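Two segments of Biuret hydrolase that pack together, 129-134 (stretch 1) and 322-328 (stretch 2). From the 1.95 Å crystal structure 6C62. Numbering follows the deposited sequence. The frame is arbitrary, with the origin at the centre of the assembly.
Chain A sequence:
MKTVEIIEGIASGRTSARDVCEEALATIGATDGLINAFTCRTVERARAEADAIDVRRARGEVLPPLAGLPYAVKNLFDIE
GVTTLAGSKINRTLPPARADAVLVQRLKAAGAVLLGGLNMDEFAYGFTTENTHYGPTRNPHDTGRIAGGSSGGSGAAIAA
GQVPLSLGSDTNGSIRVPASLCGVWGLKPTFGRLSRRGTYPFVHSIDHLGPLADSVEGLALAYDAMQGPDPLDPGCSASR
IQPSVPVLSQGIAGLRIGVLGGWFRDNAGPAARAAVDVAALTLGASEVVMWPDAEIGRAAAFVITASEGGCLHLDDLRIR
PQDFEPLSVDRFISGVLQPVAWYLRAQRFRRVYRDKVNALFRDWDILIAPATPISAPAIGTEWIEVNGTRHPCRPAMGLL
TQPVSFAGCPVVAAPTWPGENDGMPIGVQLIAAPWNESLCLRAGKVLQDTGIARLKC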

# COMPACT_ATOMS: atom_id res chain seq x y z
N THR A 129 -8.36 23.41 16.06
CA THR A 129 -7.17 24.11 16.57
C THR A 129 -7.40 24.65 17.99
O THR A 129 -7.21 25.84 18.27
CB THR A 129 -6.64 25.21 15.62
OG1 THR A 129 -6.67 24.72 14.29
CG2 THR A 129 -5.17 25.60 15.98
N GLU A 130 -7.92 23.78 18.83
CA GLU A 130 -8.04 24.01 20.25
C GLU A 130 -6.91 23.23 20.92
O GLU A 130 -7.10 22.11 21.41
CB GLU A 130 -9.43 23.57 20.72
CG GLU A 130 -10.53 24.51 20.17
CD GLU A 130 -11.95 24.01 20.49
OE1 GLU A 130 -12.45 23.00 19.86
OE2 GLU A 130 -12.55 24.66 21.38
N ASN A 131 -5.74 23.80 20.89
CA ASN A 131 -4.53 23.12 21.31
C ASN A 131 -4.33 23.36 22.82
O ASN A 131 -4.17 24.54 23.29
CB ASN A 131 -3.35 23.66 20.48
CG ASN A 131 -2.06 22.85 20.71
OD1 ASN A 131 -1.58 22.71 21.89
ND2 ASN A 131 -1.50 22.29 19.64
N THR A 132 -4.31 22.29 23.59
CA THR A 132 -4.13 22.42 25.05
C THR A 132 -2.74 23.01 25.45
O THR A 132 -2.65 23.76 26.40
CB THR A 132 -4.37 21.06 25.77
OG1 THR A 132 -5.68 20.61 25.49
CG2 THR A 132 -4.19 21.10 27.31
N HIS A 133 -1.68 22.71 24.72
CA HIS A 133 -0.35 23.10 25.11
C HIS A 133 -0.12 24.58 24.72
O HIS A 133 0.42 25.34 25.53
CB HIS A 133 0.72 22.28 24.43
CG HIS A 133 0.45 20.81 24.36
ND1 HIS A 133 0.22 20.04 25.47
CD2 HIS A 133 0.42 19.96 23.30
CE1 HIS A 133 0.04 18.78 25.11
NE2 HIS A 133 0.16 18.71 23.78
N TYR A 134 -0.51 24.96 23.50
CA TYR A 134 -0.22 26.26 22.94
C TYR A 134 -1.37 27.27 23.01
O TYR A 134 -1.19 28.41 22.63
CB TYR A 134 0.30 26.11 21.48
CG TYR A 134 1.55 25.34 21.46
CD1 TYR A 134 2.72 25.89 21.92
CD2 TYR A 134 1.57 24.01 21.11
CE1 TYR A 134 3.92 25.14 21.92
CE2 TYR A 134 2.70 23.28 21.15
CZ TYR A 134 3.88 23.84 21.57
OH TYR A 134 5.00 23.06 21.64
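Stretch 2 (322-328) QDFEPLS

How does stretch 2 lie on stretch 1? It runs nearly antiparallel, the two end-to-end directions lying 166° apart. Residues 322-323 finish a 3-10 segment, and the following loop brings the CA atoms of Glu325 and Thr132 within 6.2 Å. Across from it, residues 132-134 have helical phi/psi without the regular bonds.

What holds the two together? Glu325 does, with chi1 t, chi2 p and chi3 74°. Its CA-to-CB bond points sideways, but the bent chain carries the carboxylate to Thr132. There Thr132 N donates to Glu325 OE1 at 2.8 Å, almost straight at 175°, and Thr132 OG1, with chi1 m, donates to Glu325 OE2 at 2.5 Å. Glu325 OE2 also accepts from Leu327 N at 3.0 Å, so the same carboxylate braces its own loop.

What does Asn131 do, with its CA-to-CB bond pointing away from stretch 2? Its t rotamer lets Asn131 OD1 accept from His133 N at 2.8 Å and from Tyr134 N at 3.0 Å, tying down the turn that presents Thr132.

Where do the flanks touch? His133, chi1 m, starts sideways, yet its imidazole reaches stretch 2 edge-on to the Phe324-Glu325 peptide, with His133 NE2 3.6 Å from Glu325 N. The CA-to-CB bond of Leu327 points toward stretch 1, and its m, t rotamer sets Leu327 CD1 4.0 Å from Glu130 O.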

# COMPACT_ATOMS: atom_id res chain seq x y z
N GLN A 322 0.81 10.70 28.83
CA GLN A 322 0.41 11.92 29.52
C GLN A 322 0.91 13.22 28.87
O GLN A 322 0.41 14.32 29.17
CB GLN A 322 0.86 11.87 31.01
CG GLN A 322 2.35 12.10 31.21
CD GLN A 322 3.26 10.89 30.97
OE1 GLN A 322 2.85 9.77 30.61
NE2 GLN A 322 4.51 11.13 31.16
N ASP A 323 1.92 13.10 28.01
CA ASP A 323 2.43 14.25 27.25
C ASP A 323 1.72 14.56 25.96
O ASP A 323 2.02 15.59 25.36
CB ASP A 323 3.89 14.03 27.01
CG ASP A 323 4.74 14.10 28.30
OD1 ASP A 323 4.26 14.58 29.35
OD2 ASP A 323 5.90 13.68 28.24
N PHE A 324 0.74 13.74 25.56
CA PHE A 324 -0.08 14.07 24.40
C PHE A 324 -1.17 15.09 24.77
O PHE A 324 -1.50 15.28 25.94
CB PHE A 324 -0.75 12.79 23.83
CG PHE A 324 0.17 11.89 23.07
CD1 PHE A 324 1.13 11.13 23.71
CD2 PHE A 324 0.10 11.82 21.67
CE1 PHE A 324 1.95 10.29 23.00
CE2 PHE A 324 0.91 10.95 20.98
CZ PHE A 324 1.83 10.20 21.62
N GLU A 325 -1.76 15.67 23.73
CA GLU A 325 -3.00 16.47 23.78
C GLU A 325 -4.13 15.63 24.38
O GLU A 325 -4.54 14.63 23.79
CB GLU A 325 -3.35 16.90 22.35
CG GLU A 325 -4.76 17.43 22.11
CD GLU A 325 -5.01 18.70 22.90
OE1 GLU A 325 -4.46 19.73 22.49
OE2 GLU A 325 -5.73 18.60 23.94
N PRO A 326 -4.62 16.02 25.57
CA PRO A 326 -5.73 15.19 26.20
C PRO A 326 -6.99 15.09 25.37
O PRO A 326 -7.69 14.11 25.47
CB PRO A 326 -5.95 15.86 27.58
CG PRO A 326 -4.59 16.44 27.87
CD PRO A 326 -4.13 17.03 26.52
N LEU A 327 -7.26 16.06 24.48
CA LEU A 327 -8.45 15.95 23.59
C LEU A 327 -8.34 14.96 22.47
O LEU A 327 -9.32 14.70 21.80
CB LEU A 327 -8.79 17.32 22.99
CG LEU A 327 -9.24 18.34 24.09
CD1 LEU A 327 -9.49 19.73 23.47
CD2 LEU A 327 -10.49 17.84 24.87
N SER A 328 -7.16 14.45 22.17
CA SER A 328 -7.05 13.51 21.06
C SER A 328 -6.31 12.26 21.42
O SER A 328 -6.31 11.34 20.65
CB SER A 328 -6.42 14.20 19.84
OG SER A 328 -5.14 14.70 20.23